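Local coordinates for protein 2',5'-phosphodiesterase 12 (Homo sapiens, PDB 4Z0V) that is a magnesium-binding enzyme of the endonuclease/exonuclease/phosphatase family, built on a DNase I-like domain with an additional N-terminal beta-rich part, at residues C26-L31 and L192-E197; A135-Q140 and E182-V187; Y155-D160 and A420-S425; Q163-K168 and S425-H430; E211-F216 and S263-V268. One frame throughout, in Å; residues are numbered along the deposited sequence. Where two conformers were deposited one is given.

Contact 1. Residues C26-L31 and L192-E197; sequences CPKLSL and LVPALE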
# COMPACT_ATOMS: atom_id res chain seq x y z
N CYS A 26 9.27 15.33 -1.94
CA CYS A 26 7.87 15.46 -2.36
C CYS A 26 7.13 16.41 -1.44
O CYS A 26 6.70 16.03 -0.35
CB CYS A 26 7.21 14.08 -2.39
SG CYS A 26 8.11 12.86 -3.37
N PRO A 27 7.01 17.69 -1.84
CA PRO A 27 6.34 18.64 -0.96
C PRO A 27 4.86 18.36 -0.80
O PRO A 27 4.21 17.92 -1.75
CB PRO A 27 6.53 19.99 -1.68
CG PRO A 27 6.79 19.66 -3.10
CD PRO A 27 7.47 18.32 -3.09
N LYS A 28 4.33 18.66 0.39
CA LYS A 28 2.90 18.61 0.62
C LYS A 28 2.38 19.94 0.11
O LYS A 28 2.95 20.98 0.46
CB LYS A 28 2.59 18.39 2.12
CG LYS A 28 1.10 18.32 2.45
CD LYS A 28 0.97 17.97 3.93
CE LYS A 28 -0.44 17.97 4.41
NZ LYS A 28 -0.52 17.46 5.81
N LEU A 29 1.43 19.90 -0.81
CA LEU A 29 0.80 21.10 -1.37
C LEU A 29 -0.66 20.85 -1.42
O LEU A 29 -1.11 20.01 -2.19
CB LEU A 29 1.25 21.50 -2.80
CG LEU A 29 2.58 21.08 -3.38
CD1 LEU A 29 2.50 21.20 -4.87
CD2 LEU A 29 3.67 22.01 -2.95
N SER A 30 -1.42 21.53 -0.60
CA SER A 30 -2.86 21.35 -0.69
C SER A 30 -3.33 22.62 -1.36
O SER A 30 -3.03 23.72 -0.88
CB SER A 30 -3.47 21.09 0.68
OG SER A 30 -2.84 19.99 1.33
N LEU A 31 -3.88 22.48 -2.55
CA LEU A 31 -4.23 23.64 -3.35
C LEU A 31 -5.75 23.90 -3.40
O LEU A 31 -6.52 22.99 -3.70
CB LEU A 31 -3.67 23.38 -4.77
CG LEU A 31 -3.40 24.56 -5.71
CD1 LEU A 31 -2.82 25.74 -4.99
CD2 LEU A 31 -2.46 24.15 -6.83
N LEU A 192 2.47 9.68 1.87
CA LEU A 192 1.97 9.00 0.66
C LEU A 192 1.19 9.93 -0.26
O LEU A 192 1.47 9.96 -1.45
CB LEU A 192 1.12 7.78 1.05
CG LEU A 192 1.83 6.81 1.99
CD1 LEU A 192 0.85 5.79 2.50
CD2 LEU A 192 3.02 6.11 1.26
N VAL A 193 0.22 10.70 0.27
CA VAL A 193 -0.56 11.57 -0.60
C VAL A 193 0.37 12.59 -1.32
O VAL A 193 0.31 12.61 -2.54
CB VAL A 193 -1.76 12.23 0.13
CG1 VAL A 193 -2.27 13.46 -0.63
CG2 VAL A 193 -2.89 11.22 0.31
N PRO A 194 1.29 13.32 -0.67
CA PRO A 194 2.15 14.26 -1.44
C PRO A 194 3.05 13.56 -2.46
O PRO A 194 3.18 14.07 -3.58
CB PRO A 194 2.99 14.94 -0.34
CG PRO A 194 2.13 14.83 0.90
CD PRO A 194 1.54 13.46 0.78
N ALA A 195 3.65 12.41 -2.12
CA ALA A 195 4.53 11.74 -3.07
C ALA A 195 3.74 11.18 -4.24
O ALA A 195 4.09 11.39 -5.41
CB ALA A 195 5.29 10.61 -2.38
N LEU A 196 2.69 10.44 -3.94
CA LEU A 196 1.98 9.75 -5.00
C LEU A 196 1.14 10.70 -5.85
O LEU A 196 1.04 10.49 -7.07
CB LEU A 196 1.15 8.59 -4.42
CG LEU A 196 2.00 7.47 -3.78
CD1 LEU A 196 1.11 6.35 -3.24
CD2 LEU A 196 2.96 6.81 -4.80
N GLU A 197 0.60 11.78 -5.26
CA GLU A 197 -0.11 12.70 -6.15
C GLU A 197 0.85 13.40 -7.14
O GLU A 197 0.48 13.64 -8.29
CB GLU A 197 -1.00 13.70 -5.39
CG GLU A 197 -0.35 14.86 -4.69
CD GLU A 197 -1.38 15.77 -4.02
OE1 GLU A 197 -0.96 16.85 -3.55
OE2 GLU A 197 -2.59 15.44 -4.01
O HOH W 1 4.96 16.22 -3.86
O HOH W 2 -0.10 17.45 -1.10
O HOH W 3 -2.68 19.08 -4.05
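C26 and K28 lie against A195 and P194: the backbone of 26-28 passes close to one turn of helix 185-198, with CA atoms 5.0 Å apart for C26 and A195 and 4.9 Å for K28 and P194, then continues as strand 28-32. The loop leading into this strand and the strand's start thus pack on the helix, joining the N-terminal beta-rich part to the DNase I-like domain, at a kink where P194 has no N-H to give to the preceding turn. The P194 ring makes the main apolar contact. Its CB lies 3.5 Å from P27 O, and its CG meets K28 CB at 3.8 Å, the two side chains lying side by side and pointing the same way. K28 CG is anti to the backbone N (chi1 -180°), and the extended chain beyond it runs away from the helix segment to a salt bridge with D190. A195, one residue further along the helix, packs against C26, whose CB is 3.6 Å from A195 CA and whose SG is 3.7 Å from A195 CB. Waters bridge the polar groups. One donates to both P27 O and P194 O, linking loop and helix backbones beside the proline. The extended E197 side chain brings its carboxylate to the strand, where R64 forms a salt bridge with OE1. A second water accepts from L29 N and donates to E197 OE1. E197 OE1 and L29 O, both acceptors 3.4 Å apart, share a third water that donates to each, at 2.6 Å to L29 O.

Contact 2. Residues A135-Q140 and E182-V187; sequences ADTYAQ and EVDRAV. With MG (magnesium ion), chain B.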
# COMPACT_ATOMS: atom_id res chain seq x y z
N ALA A 135 3.45 -0.12 10.22
CA ALA A 135 2.97 1.10 10.83
C ALA A 135 3.90 1.61 11.92
O ALA A 135 4.42 0.84 12.75
CB ALA A 135 1.57 0.91 11.38
N ASP A 136 4.10 2.93 11.93
CA ASP A 136 4.89 3.57 12.97
C ASP A 136 4.22 3.37 14.34
O ASP A 136 4.92 3.30 15.35
CB ASP A 136 5.04 5.07 12.70
CG ASP A 136 5.88 5.75 13.76
OD1 ASP A 136 7.07 5.41 13.87
OD2 ASP A 136 5.32 6.56 14.52
N THR A 137 2.88 3.23 14.37
CA THR A 137 2.19 2.98 15.65
C THR A 137 2.79 1.73 16.31
O THR A 137 2.87 1.67 17.54
CB THR A 137 0.66 2.93 15.50
OG1 THR A 137 0.09 2.93 16.81
CG2 THR A 137 0.17 1.70 14.76
N TYR A 138 3.26 0.75 15.50
CA TYR A 138 3.90 -0.45 16.04
C TYR A 138 5.41 -0.34 16.05
O TYR A 138 6.03 -0.71 17.05
CB TYR A 138 3.49 -1.74 15.29
CG TYR A 138 1.99 -1.86 15.08
CD1 TYR A 138 1.11 -1.89 16.16
CD2 TYR A 138 1.44 -1.90 13.80
CE1 TYR A 138 -0.27 -1.95 15.98
CE2 TYR A 138 0.05 -1.95 13.60
CZ TYR A 138 -0.80 -1.96 14.69
OH TYR A 138 -2.16 -2.01 14.55
N ALA A 139 6.02 0.19 14.96
CA ALA A 139 7.49 0.25 14.82
C ALA A 139 8.15 1.20 15.85
O ALA A 139 9.30 0.96 16.21
CB ALA A 139 7.86 0.69 13.40
N GLN A 140 7.43 2.21 16.33
CA GLN A 140 7.99 3.23 17.26
C GLN A 140 8.29 2.70 18.68
O GLN A 140 9.00 3.37 19.43
CB GLN A 140 7.01 4.41 17.40
CG GLN A 140 5.74 4.02 18.19
CD GLN A 140 4.66 5.07 18.29
OE1 GLN A 140 4.89 6.25 18.02
NE2 GLN A 140 3.47 4.65 18.71
N GLU A 182 -1.19 -1.27 6.87
CA GLU A 182 -0.44 -0.68 8.00
C GLU A 182 -0.01 0.75 7.68
O GLU A 182 1.14 1.16 7.93
CB GLU A 182 0.73 -1.58 8.43
CG GLU A 182 0.25 -2.81 9.20
CD GLU A 182 1.35 -3.47 10.00
OE1 GLU A 182 2.20 -2.75 10.56
OE2 GLU A 182 1.35 -4.71 10.10
N VAL A 183 -0.96 1.51 7.15
CA VAL A 183 -0.75 2.92 6.84
C VAL A 183 -1.21 3.74 8.03
O VAL A 183 -2.40 3.77 8.33
CB VAL A 183 -1.54 3.33 5.55
CG1 VAL A 183 -1.35 4.83 5.24
CG2 VAL A 183 -1.13 2.47 4.35
N ASP A 184 -0.30 4.49 8.64
CA ASP A 184 -0.71 5.38 9.74
C ASP A 184 -1.44 6.58 9.18
O ASP A 184 -1.20 6.97 8.02
CB ASP A 184 0.53 5.88 10.53
CG ASP A 184 1.40 4.79 11.10
OD1 ASP A 184 2.45 4.46 10.46
OD2 ASP A 184 1.14 4.35 12.24
N ARG A 185 -2.34 7.18 10.00
CA ARG A 185 -3.11 8.35 9.56
C ARG A 185 -2.18 9.46 9.02
O ARG A 185 -2.42 9.93 7.91
CB ARG A 185 -4.03 8.89 10.68
CG ARG A 185 -4.85 10.11 10.21
CD ARG A 185 -5.77 10.70 11.27
NE ARG A 185 -6.90 9.84 11.62
CZ ARG A 185 -7.97 9.63 10.86
NH1 ARG A 185 -8.06 10.19 9.66
NH2 ARG A 185 -8.95 8.84 11.27
N ALA A 186 -1.13 9.86 9.76
CA ALA A 186 -0.20 10.92 9.31
C ALA A 186 0.64 10.48 8.13
O ALA A 186 1.02 11.31 7.32
CB ALA A 186 0.71 11.37 10.46
N VAL A 187 0.90 9.16 7.99
CA VAL A 187 1.68 8.67 6.84
C VAL A 187 0.85 8.88 5.57
O VAL A 187 1.39 9.35 4.56
CB VAL A 187 2.10 7.20 7.05
CG1 VAL A 187 2.64 6.57 5.75
CG2 VAL A 187 3.16 7.13 8.17
MG MG B . 2.86 -5.89 10.73
O HOH W 4 3.35 -4.50 12.23
O HOH W 5 1.62 -6.72 12.25
O HOH W 6 2.40 -7.51 9.61
O HOH W 7 4.51 -7.06 11.44
O HOH W 8 4.09 -5.08 9.22
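E182 binds the magnesium ion with one carboxylate oxygen and A135 with the other. E182 OE2 coordinates the metal at 2.0 Å, and five waters complete its six ligands. E182 OE1 accepts from A135 N at 2.9 Å in a nearly straight bond (172°), the N-H arriving on the anti side and somewhat out of the carboxylate plane. A metal-bound water also donates to E182 OE1 at 2.7 Å, so a backbone N-H and a coordinated water both hold this oxygen, while N132 ND2 bonds to OE2. The Y138 ring stands beside the same carboxylate: its CD2 edge is 3.4 Å from E182 OE1, near the ring plane, and the ring and carboxylate planes are 86° apart. T137 CG2 rests over the centre of one face of that ring, and Y138 OH reaches E211. Further out, D184 CG, anti to the carbonyl carbon (chi1 -57°), is carried toward the start of helix 136-139. D184 OD1 uses its syn lone pair for D136 N at 2.7 Å, and OD2 takes T137 N on its syn side at 3.0 Å. A135 CB lies 3.6 Å from D184 OD2. The corner at E182 belongs to a G1 beta bulge in which E182 and V183 both face G212. In this metal site of the DNase I-like fold, D184 takes two successive N-H groups of the first turn, while E182 holds A135 N just before the helix; the D184 carboxylate at the helix N-terminus would probably interact favourably with the helix dipole, and E182 is oriented by bonds to both of its oxygens.

Contact 3. Residues Y155-D160 and A420-S425; sequences YALELD and ALPSVS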
# COMPACT_ATOMS: atom_id res chain seq x y z
N TYR A 155 18.02 4.03 13.71
CA TYR A 155 17.69 5.17 12.85
C TYR A 155 16.85 4.72 11.66
O TYR A 155 16.02 5.49 11.17
CB TYR A 155 18.94 5.97 12.38
CG TYR A 155 19.80 5.31 11.30
CD1 TYR A 155 19.50 5.48 9.95
CD2 TYR A 155 20.94 4.59 11.64
CE1 TYR A 155 20.29 4.91 8.96
CE2 TYR A 155 21.77 4.05 10.65
CZ TYR A 155 21.44 4.21 9.32
OH TYR A 155 22.23 3.66 8.35
N ALA A 156 17.08 3.49 11.17
CA ALA A 156 16.37 2.93 10.01
C ALA A 156 14.94 2.50 10.35
O ALA A 156 14.20 2.16 9.44
CB ALA A 156 17.14 1.77 9.41
N LEU A 157 14.56 2.48 11.64
CA LEU A 157 13.18 2.14 12.06
C LEU A 157 12.31 3.36 12.16
O LEU A 157 11.08 3.26 12.15
CB LEU A 157 13.17 1.45 13.44
CG LEU A 157 13.22 -0.05 13.46
CD1 LEU A 157 13.36 -0.53 14.90
CD2 LEU A 157 11.97 -0.66 12.80
N GLU A 158 12.96 4.52 12.36
CA GLU A 158 12.34 5.82 12.52
C GLU A 158 11.47 6.16 11.33
O GLU A 158 11.88 5.88 10.19
CB GLU A 158 13.44 6.88 12.67
CG GLU A 158 14.31 6.63 13.90
CD GLU A 158 14.21 7.70 14.97
OE1 GLU A 158 14.65 8.84 14.71
OE2 GLU A 158 13.73 7.38 16.08
N LEU A 159 10.30 6.75 11.58
CA LEU A 159 9.33 7.04 10.53
C LEU A 159 9.88 7.89 9.37
O LEU A 159 9.66 7.50 8.21
CB LEU A 159 8.05 7.70 11.09
CG LEU A 159 6.86 7.76 10.08
CD1 LEU A 159 6.57 6.38 9.43
CD2 LEU A 159 5.61 8.30 10.74
N ASP A 160 10.57 8.99 9.65
CA ASP A 160 11.09 9.88 8.61
C ASP A 160 12.05 9.15 7.65
O ASP A 160 11.95 9.34 6.44
CB ASP A 160 11.75 11.12 9.23
CG ASP A 160 10.78 12.12 9.87
OD1 ASP A 160 9.65 12.27 9.35
OD2 ASP A 160 11.17 12.77 10.86
N ALA A 420 17.80 -9.54 8.84
CA ALA A 420 16.42 -9.67 8.39
C ALA A 420 15.85 -8.29 8.15
O ALA A 420 16.62 -7.31 8.01
CB ALA A 420 15.59 -10.44 9.43
N LEU A 421 14.52 -8.19 8.09
CA LEU A 421 13.85 -6.93 7.77
C LEU A 421 13.09 -6.35 8.97
O LEU A 421 12.65 -7.10 9.84
CB LEU A 421 12.88 -7.16 6.60
CG LEU A 421 13.46 -7.86 5.34
CD1 LEU A 421 12.37 -8.12 4.33
CD2 LEU A 421 14.60 -7.08 4.73
N PRO A 422 12.85 -5.04 9.03
CA PRO A 422 13.36 -4.00 8.12
C PRO A 422 14.86 -3.81 8.30
O PRO A 422 15.46 -4.43 9.18
CB PRO A 422 12.56 -2.76 8.52
CG PRO A 422 12.23 -2.97 9.96
CD PRO A 422 12.09 -4.46 10.15
N SER A 423 15.46 -2.98 7.44
CA SER A 423 16.88 -2.69 7.49
C SER A 423 17.15 -1.29 6.97
O SER A 423 16.24 -0.61 6.45
CB SER A 423 17.65 -3.71 6.65
OG SER A 423 17.46 -3.44 5.27
N VAL A 424 18.43 -0.92 6.97
CA VAL A 424 18.84 0.35 6.37
C VAL A 424 18.51 0.38 4.85
O VAL A 424 18.43 1.46 4.28
CB VAL A 424 20.36 0.61 6.60
CG1 VAL A 424 20.66 0.78 8.09
CG2 VAL A 424 21.22 -0.52 6.01
N SER A 425 18.29 -0.79 4.21
CA SER A 425 18.06 -0.88 2.78
C SER A 425 16.63 -1.30 2.43
O SER A 425 16.31 -1.41 1.26
CB SER A 425 19.05 -1.88 2.18
OG SER A 425 20.37 -1.44 2.41
O HOH W 9 14.17 1.28 6.72
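Y155, A156 and L157, just ahead of helix 159-172, pack onto P422 and V424 of the loop that precedes strand 433-439, mainly through apolar contacts. V424 CG1 is the chief meeting point: it lies 3.3 Å from Y155 OH and 3.7 Å from Y155 CZ, touching the phenol end obliquely, while A156 CB comes within 3.8 Å of V424 CA. Y155 CG lies between the backbone N and the carbonyl carbon (chi1 74°), which starts the ring toward V424. The same ring meets Y161 edge-to-face. Next along the chain, L157 CD2 touches P422 CG at 3.7 Å, the two side chains crossing at a slant; the peptide bond before P422 is cis. Polar contacts work at the backbone. A water stands between A156 O and S423 O, 2.9 and 2.8 Å from them. Within the loop, S423 OG accepts from S425 N at 3.0 Å, an ST turn that fixes the chain next to V424. Y161 OH of helix 159-172 bonds V424 O, and Y151 OH similarly holds L421 O. Together these contacts tie the lead-in to a long helix to a loop with no regular structure, on the side of the DNase I-like fold where the magnesium ion is bound.

Contact 4. Residues Q163-K168 and S425-H430; sequences QNLIQK and SHPSDH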
# COMPACT_ATOMS: atom_id res chain seq x y z
N GLN A 163 9.91 6.48 5.58
CA GLN A 163 9.04 7.15 4.60
C GLN A 163 9.82 7.61 3.41
O GLN A 163 9.31 7.51 2.30
CB GLN A 163 8.26 8.33 5.19
CG GLN A 163 7.13 7.88 6.10
CD GLN A 163 6.29 6.76 5.55
OE1 GLN A 163 6.15 5.70 6.18
NE2 GLN A 163 5.70 6.95 4.38
N ASN A 164 11.06 8.08 3.61
CA ASN A 164 11.84 8.47 2.43
C ASN A 164 12.04 7.28 1.48
O ASN A 164 11.83 7.40 0.26
CB ASN A 164 13.18 9.03 2.86
CG ASN A 164 13.36 10.46 2.46
OD1 ASN A 164 14.18 10.78 1.60
ND2 ASN A 164 12.58 11.34 3.05
N LEU A 165 12.37 6.11 2.05
CA LEU A 165 12.57 4.91 1.25
C LEU A 165 11.28 4.46 0.60
O LEU A 165 11.30 4.10 -0.57
CB LEU A 165 13.15 3.78 2.12
CG LEU A 165 14.67 3.70 2.21
CD1 LEU A 165 15.26 4.97 2.82
CD2 LEU A 165 15.07 2.51 3.06
N ILE A 166 10.16 4.51 1.34
CA ILE A 166 8.84 4.06 0.84
C ILE A 166 8.40 4.99 -0.29
O ILE A 166 7.88 4.54 -1.30
CB ILE A 166 7.80 4.00 1.99
CG1 ILE A 166 8.07 2.77 2.91
CG2 ILE A 166 6.35 3.95 1.45
CD1 ILE A 166 7.48 2.90 4.37
N GLN A 167 8.66 6.29 -0.16
CA GLN A 167 8.33 7.23 -1.22
C GLN A 167 9.13 6.92 -2.47
O GLN A 167 8.56 6.83 -3.56
CB GLN A 167 8.58 8.67 -0.76
CG GLN A 167 7.51 9.20 0.21
CD GLN A 167 7.83 10.64 0.60
OE1 GLN A 167 8.98 11.05 0.62
NE2 GLN A 167 6.83 11.44 0.90
N LYS A 168 10.44 6.69 -2.32
CA LYS A 168 11.29 6.37 -3.47
C LYS A 168 10.84 5.03 -4.10
O LYS A 168 10.71 4.92 -5.31
CB LYS A 168 12.77 6.30 -3.06
CG LYS A 168 13.66 6.07 -4.30
CD LYS A 168 15.14 6.11 -4.02
CE LYS A 168 15.93 5.91 -5.31
NZ LYS A 168 17.40 6.04 -5.01
N SER A 425 18.29 -0.79 4.21
CA SER A 425 18.06 -0.88 2.78
C SER A 425 16.63 -1.30 2.43
O SER A 425 16.31 -1.41 1.26
CB SER A 425 19.05 -1.88 2.18
OG SER A 425 20.37 -1.44 2.41
N HIS A 426 15.78 -1.54 3.44
CA HIS A 426 14.42 -2.05 3.21
C HIS A 426 13.49 -1.51 4.31
O HIS A 426 13.70 -1.81 5.49
CB HIS A 426 14.47 -3.58 3.22
CG HIS A 426 13.20 -4.18 2.72
ND1 HIS A 426 13.02 -4.47 1.39
CD2 HIS A 426 12.05 -4.45 3.39
CE1 HIS A 426 11.79 -4.93 1.28
NE2 HIS A 426 11.17 -4.96 2.46
N PRO A 427 12.47 -0.71 3.93
CA PRO A 427 11.70 0.02 4.95
C PRO A 427 10.52 -0.68 5.61
O PRO A 427 9.71 -0.01 6.25
CB PRO A 427 11.20 1.24 4.15
CG PRO A 427 10.95 0.64 2.75
CD PRO A 427 12.15 -0.23 2.56
N SER A 428 10.38 -1.99 5.45
CA SER A 428 9.24 -2.67 6.09
C SER A 428 9.70 -4.07 6.52
O SER A 428 10.77 -4.49 6.12
CB SER A 428 8.07 -2.76 5.11
OG SER A 428 7.04 -3.57 5.67
N ASP A 429 8.90 -4.78 7.33
CA ASP A 429 9.22 -6.18 7.62
C ASP A 429 8.60 -7.06 6.51
O ASP A 429 8.86 -8.26 6.46
CB ASP A 429 8.76 -6.60 9.03
CG ASP A 429 7.31 -6.37 9.40
OD1 ASP A 429 6.65 -5.54 8.75
OD2 ASP A 429 6.89 -6.89 10.44
N HIS A 430 7.79 -6.46 5.62
CA HIS A 430 7.23 -7.14 4.45
C HIS A 430 7.92 -6.67 3.19
O HIS A 430 8.58 -5.64 3.19
CB HIS A 430 5.72 -6.89 4.34
CG HIS A 430 4.89 -7.57 5.37
ND1 HIS A 430 4.03 -8.61 5.04
CD2 HIS A 430 4.75 -7.30 6.69
CE1 HIS A 430 3.42 -8.97 6.17
NE2 HIS A 430 3.83 -8.21 7.19
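P427, whose ring meets L165 and I166 of helix 159-172, leads directly into S428, whose OG has two partners: it accepts from H430 N at 3.0 Å in a nearly straight bond (169°), an ST turn, and is bonded to N132 O. Just before P427, H426 NE2 donates to H430 O at 2.8 Å, with the oxygen in the plane of the imidazole; H426 ND1 is bonded to T109 OG1. These bonds brace the turn, and the P427 ring points to the helix. P427 CG lies 3.6 Å from I166 CG1, and P427 CB lies 3.8 Å from L165 CB, so that L165 CB stands over one face of the proline ring and I166 CG1 beside its CB-CG edge, each side chain crossing the ring at a slant. I166 CG1 is anti to its carbonyl carbon (chi1 -74°), the setting that lays this branch against the proline while CG2 packs on L192 of helix 185-198. L165 CD2 reaches further along the loop, 4.1 Å from H426 N, and F23 touches L165. P427 CD stands 4.0 Å above one face of the H426 imidazole, toward its rim. Y131 of strand 125-132 lies against both H426 and P427, and R162 bonds P427 O. H430, paired at ND1 with D392, ends a Ser-Asp-His sequence that is consistent with the C-terminal motif of the DNase I-like family and directly follows the proline packed on helix 159-172.

Contact 5. Residues E211-F216 and S263-V268; sequences EGLATF and SSVLQV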
# COMPACT_ATOMS: atom_id res chain seq x y z
N GLU A 211 -4.06 2.92 12.43
CA GLU A 211 -3.53 2.62 11.10
C GLU A 211 -4.57 1.86 10.32
O GLU A 211 -5.49 1.28 10.91
CB GLU A 211 -2.18 1.84 11.16
CG GLU A 211 -2.13 0.56 12.00
CD GLU A 211 -2.77 -0.67 11.37
OE1 GLU A 211 -2.91 -0.71 10.14
OE2 GLU A 211 -3.04 -1.65 12.11
N GLY A 212 -4.39 1.81 9.02
CA GLY A 212 -5.32 1.06 8.18
C GLY A 212 -4.84 0.85 6.78
O GLY A 212 -3.64 0.65 6.50
N LEU A 213 -5.81 0.88 5.90
CA LEU A 213 -5.61 0.54 4.51
C LEU A 213 -5.66 1.75 3.62
O LEU A 213 -6.49 2.63 3.84
CB LEU A 213 -6.73 -0.41 4.08
CG LEU A 213 -6.99 -1.70 4.90
CD1 LEU A 213 -8.23 -2.42 4.32
CD2 LEU A 213 -5.78 -2.63 4.86
N ALA A 214 -4.85 1.73 2.54
CA ALA A 214 -4.96 2.76 1.51
C ALA A 214 -4.93 2.14 0.12
O ALA A 214 -4.24 1.13 -0.10
CB ALA A 214 -3.84 3.79 1.64
N THR A 215 -5.66 2.75 -0.83
CA THR A 215 -5.62 2.33 -2.24
C THR A 215 -5.36 3.59 -3.04
O THR A 215 -6.07 4.57 -2.87
CB THR A 215 -6.92 1.59 -2.67
OG1 THR A 215 -7.06 0.38 -1.92
CG2 THR A 215 -6.93 1.21 -4.17
N PHE A 216 -4.36 3.55 -3.90
CA PHE A 216 -4.00 4.66 -4.80
C PHE A 216 -4.20 4.21 -6.23
O PHE A 216 -3.98 3.05 -6.53
CB PHE A 216 -2.56 5.12 -4.58
CG PHE A 216 -2.38 5.93 -3.32
CD1 PHE A 216 -2.12 5.29 -2.10
CD2 PHE A 216 -2.40 7.32 -3.36
CE1 PHE A 216 -1.95 6.04 -0.93
CE2 PHE A 216 -2.24 8.08 -2.19
CZ PHE A 216 -2.03 7.43 -0.98
N SER A 263 -11.24 -6.34 14.62
CA SER A 263 -11.38 -5.00 14.07
C SER A 263 -11.06 -4.96 12.56
O SER A 263 -11.19 -3.90 11.96
CB SER A 263 -10.47 -4.05 14.82
OG SER A 263 -9.12 -4.44 14.64
N SER A 264 -10.64 -6.10 11.98
CA SER A 264 -10.22 -6.19 10.57
C SER A 264 -11.27 -5.57 9.61
O SER A 264 -12.49 -5.75 9.77
CB SER A 264 -9.91 -7.63 10.17
OG SER A 264 -9.34 -8.37 11.25
N VAL A 265 -10.74 -4.83 8.62
CA VAL A 265 -11.52 -4.11 7.64
C VAL A 265 -11.14 -4.56 6.22
O VAL A 265 -10.08 -5.16 5.96
CB VAL A 265 -11.36 -2.56 7.82
CG1 VAL A 265 -11.94 -2.09 9.17
CG2 VAL A 265 -9.90 -2.13 7.67
N LEU A 266 -12.07 -4.27 5.31
CA LEU A 266 -11.95 -4.52 3.88
C LEU A 266 -12.22 -3.24 3.14
O LEU A 266 -13.28 -2.63 3.31
CB LEU A 266 -12.98 -5.59 3.45
CG LEU A 266 -12.99 -5.90 1.94
CD1 LEU A 266 -11.66 -6.54 1.49
CD2 LEU A 266 -14.16 -6.81 1.59
N GLN A 267 -11.29 -2.82 2.33
CA GLN A 267 -11.45 -1.60 1.54
C GLN A 267 -11.83 -2.03 0.12
O GLN A 267 -11.21 -2.95 -0.44
CB GLN A 267 -10.14 -0.83 1.59
CG GLN A 267 -10.07 0.42 0.72
CD GLN A 267 -8.75 1.13 0.98
OE1 GLN A 267 -7.66 0.56 0.78
NE2 GLN A 267 -8.83 2.36 1.48
N VAL A 268 -12.87 -1.43 -0.44
CA VAL A 268 -13.30 -1.79 -1.77
C VAL A 268 -13.52 -0.50 -2.54
O VAL A 268 -14.29 0.36 -2.10
CB VAL A 268 -14.55 -2.70 -1.81
CG1 VAL A 268 -14.98 -2.98 -3.25
CG2 VAL A 268 -14.35 -4.02 -1.05
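Q267 and T215 meet at the Q267 carboxamide, the flat group of this contact: T215 OG1 donates to Q267 OE1 at 2.8 Å from well above the amide plane (64° out of it). The carbonyl carbon A214 C comes 3.2 Å from Q267 OE1. At the amide nitrogen, Q267 NE2 makes a weak bond to L213 O at 3.3 Å. Q267 CG is anti to the backbone N (chi1 175°), and the extended chain beyond carries the amide across to strand 211-218. Beside this polar grip, L213 supplies an apolar one: its CD1 lies 3.8 Å from V265 CG2, the two side chains lying alongside one another, antiparallel, and 3.7 Å from Q267 CB. L213 CB lies 3.6 Å from Q267 OE1. The strands belong to different sheets. Strand axes pass 7.9 Å apart with their directions 16° from parallel, and the backbones do not pair; strands 211-218 and 265-273 face each other across the interior of the beta sandwich that forms the core of the DNase I-like fold. In this buried place Q267 acts as a polar bridge: OE1 accepts from T215 OG1 across the gap and from N285 ND2 within its own sheet, while NE2 gives weak bonds to L213 O and to V204 O of strand 201-207, so the buried carboxamide has polar partners beside the L213-V265 contact.

In the fold
Contact 5 is the innermost, joining the two sheets of the sandwich through leucine, valine and a threonine-glutamine hydrogen bond, and contact 2 sits at the rim of the same strands: E211 of contact 5 bonds Y138 of contact 2, and V183 pairs with G212. Contact 2 alone is partly exposed; its carboxylates take backbone N-H groups, and one also binds magnesium. Contacts 3 and 4 share S425 and helix 159-172, fastening successive parts of one loop mostly by prolines and aliphatic groups. Contact 1 alone joins the N-terminal part to the DNase I-like domain, with waters bridging its polar edge; its helix also packs on I166 and Q167 of contact 4 and on F216 of contact 5.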